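Local coordinates for DUF1805 domain-containing protein (Thermoplasma acidophilum, PDB 1QW2) that is of unknown function but adopts an alpha/beta fold with an antiparallel beta sandwich and associates with further copies of itself in the crystal, at the interface of chains A and B. Residues are numbered along the deposited sequence; one frame, centred on the assembly and turned at random. Chains: chain A/B, conserved hypothetical protein TA1206.

Contacts 1, 2 and 3 are neighbouring parts of one two-fold symmetric interface between chains A and B, two of the four copies in the deposited assembly. Measured between the centres of their C-alpha atoms, contact 1 lies about 11 Å from contact 2 and about 9 Å from contact 3, while contacts 2 and 3 stand about 19 Å apart, which places contact 1 between them. Contact 1 shares A:Tyr46 with contact 2, and A:Met43, B:Leu27 and B:Tyr46 with contact 3. An apolar centre on the two-fold axis is thus flanked by twin polar clusters of tyrosine and aspartate, a pairing that may be biological.

Contact 1: the interface of chains A and B. Residues chain A 27, 32, 43, 46-47; chain B 27, 32, 43, 46-47.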
# COMPACT_ATOMS: atom_id res chain seq x y z
N LEU A 27 7.02 -11.97 -2.23
CA LEU A 27 5.97 -12.92 -2.54
C LEU A 27 6.54 -14.29 -2.21
O LEU A 27 6.13 -14.92 -1.23
CB LEU A 27 5.56 -12.85 -4.02
CG LEU A 27 4.38 -13.77 -4.36
CD1 LEU A 27 3.13 -13.27 -3.64
CD2 LEU A 27 4.14 -13.78 -5.87
N LEU A 32 7.47 -9.88 -6.34
CA LEU A 32 6.43 -9.65 -7.33
C LEU A 32 6.50 -8.17 -7.65
O LEU A 32 6.54 -7.34 -6.74
CB LEU A 32 5.05 -9.99 -6.75
CG LEU A 32 3.82 -9.64 -7.60
CD1 LEU A 32 2.60 -10.35 -7.01
CD2 LEU A 32 3.58 -8.14 -7.63
N MSE A 43 4.44 -6.97 -16.10
CA MSE A 43 4.68 -7.67 -14.85
C MSE A 43 5.87 -8.62 -14.99
O MSE A 43 6.23 -9.02 -16.10
CB MSE A 43 3.43 -8.45 -14.41
CG MSE A 43 3.52 -9.08 -13.04
SE MSE A 43 1.79 -9.77 -12.45
CE MSE A 43 2.40 -11.33 -11.53
N TYR A 46 6.27 -13.83 -12.65
CA TYR A 46 5.14 -14.49 -12.01
C TYR A 46 3.84 -14.36 -12.82
O TYR A 46 2.86 -15.04 -12.53
CB TYR A 46 4.93 -13.95 -10.60
CG TYR A 46 5.85 -14.53 -9.55
CD1 TYR A 46 5.85 -15.91 -9.28
CD2 TYR A 46 6.68 -13.71 -8.79
CE1 TYR A 46 6.66 -16.44 -8.26
CE2 TYR A 46 7.49 -14.23 -7.78
CZ TYR A 46 7.47 -15.59 -7.52
OH TYR A 46 8.24 -16.10 -6.50
N LEU A 47 3.84 -13.49 -13.83
CA LEU A 47 2.65 -13.31 -14.64
C LEU A 47 2.36 -14.51 -15.54
O LEU A 47 3.26 -15.02 -16.21
CB LEU A 47 2.76 -12.06 -15.52
CG LEU A 47 1.58 -11.85 -16.48
CD1 LEU A 47 0.32 -11.56 -15.68
CD2 LEU A 47 1.88 -10.69 -17.43
N LEU B 27 -5.65 -4.58 -12.02
CA LEU B 27 -4.49 -4.93 -12.83
C LEU B 27 -4.95 -4.85 -14.28
O LEU B 27 -4.56 -3.94 -15.01
CB LEU B 27 -3.98 -6.33 -12.51
CG LEU B 27 -2.69 -6.69 -13.26
CD1 LEU B 27 -1.56 -5.79 -12.78
CD2 LEU B 27 -2.33 -8.16 -13.02
N LEU B 32 -5.96 -8.38 -9.38
CA LEU B 32 -4.87 -9.22 -8.92
C LEU B 32 -5.05 -9.32 -7.41
O LEU B 32 -5.24 -8.32 -6.74
CB LEU B 32 -3.52 -8.57 -9.23
CG LEU B 32 -2.25 -9.23 -8.66
CD1 LEU B 32 -1.03 -8.64 -9.34
CD2 LEU B 32 -2.16 -9.03 -7.16
N MSE B 43 -2.43 -17.28 -4.79
CA MSE B 43 -2.71 -16.17 -5.69
C MSE B 43 -3.78 -16.56 -6.69
O MSE B 43 -4.02 -17.74 -6.95
CB MSE B 43 -1.43 -15.74 -6.41
CG MSE B 43 -1.57 -14.48 -7.25
SE MSE B 43 0.16 -13.84 -7.88
CE MSE B 43 -0.36 -13.21 -9.61
N TYR B 46 -3.88 -15.05 -12.22
CA TYR B 46 -2.75 -14.40 -12.87
C TYR B 46 -1.41 -15.05 -12.51
O TYR B 46 -0.39 -14.78 -13.15
CB TYR B 46 -2.70 -12.91 -12.53
CG TYR B 46 -3.65 -12.05 -13.35
CD1 TYR B 46 -3.54 -11.98 -14.74
CD2 TYR B 46 -4.61 -11.26 -12.72
CE1 TYR B 46 -4.38 -11.14 -15.48
CE2 TYR B 46 -5.45 -10.42 -13.45
CZ TYR B 46 -5.32 -10.36 -14.83
OH TYR B 46 -6.12 -9.50 -15.54
N LEU B 47 -1.41 -15.92 -11.51
CA LEU B 47 -0.17 -16.59 -11.11
C LEU B 47 0.30 -17.62 -12.13
O LEU B 47 -0.49 -18.44 -12.60
CB LEU B 47 -0.33 -17.29 -9.75
CG LEU B 47 0.90 -18.09 -9.30
CD1 LEU B 47 2.06 -17.14 -9.03
CD2 LEU B 47 0.57 -18.88 -8.04
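A:Met43 and B:Met43, both selenomethionines, meet tip to tip across the two-fold axis, their CE methyls 3.9 Å apart. Each buries 33 Å² here, more than any other residue of the patch. CG stands anti to the backbone N (chi1 -173°), and the chain runs on extended through chi2 before bending at chi3 (144°), which carries the terminal methyl to its twin. The selenium of each chain also faces leucines of the partner: SE of B:Met43 lies 4.3 Å from CD1 of A:Leu32, on strand 32-36, and 4.5 Å from CD2 of A:Leu27.

Alongside this pair, A:Leu47 and B:Leu47 form an antiparallel beta bridge between the chains. The side chain of B:Leu47 lies beside that of A:Tyr46 and points the same way, its CD1 methyl 4.0 Å from ring atom CD1 of A:Tyr46. CD2 of A:Leu27 covers a face of that ring, 3.8 Å above the plane and over its centre, while B:Leu47 meets the rim from the same side; the two probably limit the ring's tilt. Close to the axis the backbone carbonyl oxygens O of A:Tyr46 and B:Tyr46 approach to 3.3 Å, showing how near the two main chains come. The selenomethionine pair and the leucine-tyrosine contacts form a largely apolar centre, with the main-chain bridge beside it, which probably keeps the subunits in register.

Contact 2: the interface of chains A and B. Residues chain A 28-30, 46; chain B 41, 55-57.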
# COMPACT_ATOMS: atom_id res chain seq x y z
N GLY A 28 7.50 -14.74 -3.01
CA GLY A 28 8.11 -16.04 -2.76
C GLY A 28 9.61 -15.88 -2.73
O GLY A 28 10.13 -14.95 -2.12
N ASN A 29 10.32 -16.80 -3.39
CA ASN A 29 11.77 -16.72 -3.44
C ASN A 29 12.20 -15.64 -4.42
O ASN A 29 13.39 -15.32 -4.55
CB ASN A 29 12.37 -18.07 -3.81
CG ASN A 29 12.27 -19.07 -2.67
OD1 ASN A 29 12.54 -18.72 -1.52
ND2 ASN A 29 11.90 -20.30 -2.98
N ALA A 30 11.21 -15.08 -5.11
CA ALA A 30 11.41 -13.98 -6.05
C ALA A 30 10.35 -12.96 -5.66
O ALA A 30 9.30 -13.32 -5.14
CB ALA A 30 11.19 -14.46 -7.47
N TYR A 46 6.27 -13.83 -12.65
CA TYR A 46 5.14 -14.49 -12.01
C TYR A 46 3.84 -14.36 -12.82
O TYR A 46 2.86 -15.04 -12.53
CB TYR A 46 4.93 -13.95 -10.60
CG TYR A 46 5.85 -14.53 -9.55
CD1 TYR A 46 5.85 -15.91 -9.28
CD2 TYR A 46 6.68 -13.71 -8.79
CE1 TYR A 46 6.66 -16.44 -8.26
CE2 TYR A 46 7.49 -14.23 -7.78
CZ TYR A 46 7.47 -15.59 -7.52
OH TYR A 46 8.24 -16.10 -6.50
N TYR B 41 2.44 -18.67 -0.38
CA TYR B 41 1.35 -17.78 -0.77
C TYR B 41 0.32 -18.45 -1.67
O TYR B 41 0.56 -19.52 -2.24
CB TYR B 41 1.95 -16.57 -1.49
CG TYR B 41 2.75 -16.94 -2.72
CD1 TYR B 41 2.13 -17.10 -3.97
CD2 TYR B 41 4.12 -17.20 -2.64
CE1 TYR B 41 2.85 -17.51 -5.09
CE2 TYR B 41 4.85 -17.61 -3.75
CZ TYR B 41 4.21 -17.77 -4.97
OH TYR B 41 4.93 -18.17 -6.07
N VAL B 55 11.31 -21.36 -9.07
CA VAL B 55 12.04 -20.79 -7.95
C VAL B 55 11.85 -21.51 -6.61
O VAL B 55 12.35 -21.04 -5.58
CB VAL B 55 11.72 -19.28 -7.79
CG1 VAL B 55 12.07 -18.55 -9.09
CG2 VAL B 55 10.26 -19.06 -7.43
N GLY B 56 11.14 -22.63 -6.63
CA GLY B 56 10.94 -23.42 -5.42
C GLY B 56 10.00 -22.88 -4.36
O GLY B 56 10.19 -23.15 -3.17
N ASP B 57 8.97 -22.15 -4.77
CA ASP B 57 8.01 -21.60 -3.83
C ASP B 57 6.98 -22.61 -3.34
O ASP B 57 6.72 -23.62 -4.00
CB ASP B 57 7.18 -20.47 -4.46
CG ASP B 57 7.99 -19.25 -4.79
OD1 ASP B 57 9.07 -19.05 -4.20
OD2 ASP B 57 7.51 -18.46 -5.64
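The loop of residues 28-30, just ahead of strand 32-36 in chain A, docks on the loop between helix 49-54 and strand 59-61 of chain B, where the carboxylate of B:Asp57 is gripped through both oxygens. Its OD1 accepts the backbone N-H of A:Asn29 at 2.7 Å, a fairly straight bond (163° at H) that arrives on the syn side but tilted from the carboxylate plane. OD2 takes the phenol OH of A:Tyr46 at 2.6 Å on its syn lone pair, with ring and carboxylate nearly coplanar. The same OD2 accepts OH of B:Tyr41 from the anti side at 2.6 Å, tilted from its plane, so a tyrosine from each chain converges on one oxygen. Donors gathered on both oxygens probably fix the rotation of the carboxylate.

Beyond the carboxylate, the amide ND2 of A:Asn29 donates to the main-chain O of B:Val55 at 2.7 Å. CG of A:Asn29 is anti to the carbonyl carbon (chi1 -73°), which directs the amide past B:Asp57 toward that carbonyl. A:Asn29 buries 59 Å² and B:Val55 48 Å², consistent with close docking of the loops. By bonding to both side-chain and main-chain groups, the site probably fixes the relative placement of the subunits at the flank of the interface.

Contact 3: the interface of chains A and B. Residues chain A 41, 43, 51-52, 55, 57; chain B 27-28, 46.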
# COMPACT_ATOMS: atom_id res chain seq x y z
N TYR A 41 -0.62 -3.29 -18.53
CA TYR A 41 0.40 -3.44 -17.51
C TYR A 41 1.57 -4.33 -17.95
O TYR A 41 1.48 -5.06 -18.94
CB TYR A 41 -0.24 -4.04 -16.25
CG TYR A 41 -0.90 -5.38 -16.50
CD1 TYR A 41 -0.17 -6.57 -16.42
CD2 TYR A 41 -2.24 -5.46 -16.88
CE1 TYR A 41 -0.76 -7.80 -16.71
CE2 TYR A 41 -2.84 -6.69 -17.17
CZ TYR A 41 -2.09 -7.85 -17.09
OH TYR A 41 -2.67 -9.06 -17.38
N MSE A 43 4.44 -6.97 -16.10
CA MSE A 43 4.68 -7.67 -14.85
C MSE A 43 5.87 -8.62 -14.99
O MSE A 43 6.23 -9.02 -16.10
CB MSE A 43 3.43 -8.45 -14.41
CG MSE A 43 3.52 -9.08 -13.04
SE MSE A 43 1.79 -9.77 -12.45
CE MSE A 43 2.40 -11.33 -11.53
N THR A 51 -3.44 -16.25 -18.83
CA THR A 51 -4.55 -15.59 -18.16
C THR A 51 -4.77 -14.20 -18.76
O THR A 51 -5.91 -13.79 -19.00
CB THR A 51 -4.26 -15.47 -16.65
OG1 THR A 51 -4.05 -16.79 -16.13
CG2 THR A 51 -5.43 -14.83 -15.93
N SER A 52 -3.69 -13.48 -19.02
CA SER A 52 -3.80 -12.16 -19.62
C SER A 52 -4.53 -12.25 -20.96
O SER A 52 -5.38 -11.41 -21.27
CB SER A 52 -2.41 -11.55 -19.85
OG SER A 52 -1.71 -11.39 -18.63
N VAL A 55 -8.45 -13.08 -20.59
CA VAL A 55 -9.32 -11.96 -20.26
C VAL A 55 -9.18 -10.73 -21.15
O VAL A 55 -9.80 -9.69 -20.89
CB VAL A 55 -9.17 -11.56 -18.77
CG1 VAL A 55 -9.48 -12.76 -17.88
CG2 VAL A 55 -7.77 -11.03 -18.49
N ASP A 57 -6.41 -8.74 -21.83
CA ASP A 57 -5.59 -7.64 -21.35
C ASP A 57 -4.51 -7.21 -22.33
O ASP A 57 -4.11 -7.97 -23.21
CB ASP A 57 -4.82 -8.02 -20.07
CG ASP A 57 -5.71 -8.25 -18.88
OD1 ASP A 57 -6.85 -7.74 -18.87
OD2 ASP A 57 -5.25 -8.92 -17.94
N LEU B 27 -5.65 -4.58 -12.02
CA LEU B 27 -4.49 -4.93 -12.83
C LEU B 27 -4.95 -4.85 -14.28
O LEU B 27 -4.56 -3.94 -15.01
CB LEU B 27 -3.98 -6.33 -12.51
CG LEU B 27 -2.69 -6.69 -13.26
CD1 LEU B 27 -1.56 -5.79 -12.78
CD2 LEU B 27 -2.33 -8.16 -13.02
N GLY B 28 -5.79 -5.79 -14.68
CA GLY B 28 -6.30 -5.79 -16.04
C GLY B 28 -7.81 -5.89 -16.02
O GLY B 28 -8.47 -5.19 -15.23
N TYR B 46 -3.88 -15.05 -12.22
CA TYR B 46 -2.75 -14.40 -12.87
C TYR B 46 -1.41 -15.05 -12.51
O TYR B 46 -0.39 -14.78 -13.15
CB TYR B 46 -2.70 -12.91 -12.53
CG TYR B 46 -3.65 -12.05 -13.35
CD1 TYR B 46 -3.54 -11.98 -14.74
CD2 TYR B 46 -4.61 -11.26 -12.72
CE1 TYR B 46 -4.38 -11.14 -15.48
CE2 TYR B 46 -5.45 -10.42 -13.45
CZ TYR B 46 -5.32 -10.36 -14.83
OH TYR B 46 -6.12 -9.50 -15.54
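B:Leu27 sets its branch point over the ring of A:Tyr41, with CG 3.7 Å from the ring centroid in a CH-pi contact. The two side chains cross at about a right angle. CD1 reaches toward the root of the ring, 3.8 Å from CG of A:Tyr41, whereas CD2 lies nearer the hydroxyl end; the leucine thus spans the face. CA of B:Gly28 packs at 3.8 Å from CE2 of A:Tyr41.

The ring is placed by a first torsion (chi1 59°) that puts CG between the backbone N and the carbonyl carbon, and its outer end is anchored within chain A. There OH donates to OD2 of A:Asp57 and shares a 2.8 Å hydrogen bond with OG of A:Ser52, on helix 49-54. OH of B:Tyr46 donates to the same OD2, as its twin does in contact 2. The phenol oxygen of A:Tyr41 also lies 3.3 Å from CE1 of B:Tyr46, whose ring is flanked by CG2 of A:Thr51, 3.6 Å from its CD1.

Against the 43 Å² hidden on A:Tyr41, 49 Å² on B:Tyr46 and 31 Å² on B:Leu27, A:Ser52 is loosely engaged: it hides 2 Å², its OG 4.1 Å from CE1 of B:Tyr46. Replacing A:Tyr41 with an alanine would probably strip B:Leu27 of the aromatic face beneath it and deprive A:Asp57 of a phenol donor. The tyrosine-leucine packing thus joins the apolar centre to the polar cluster and probably steadies the A-B pairing.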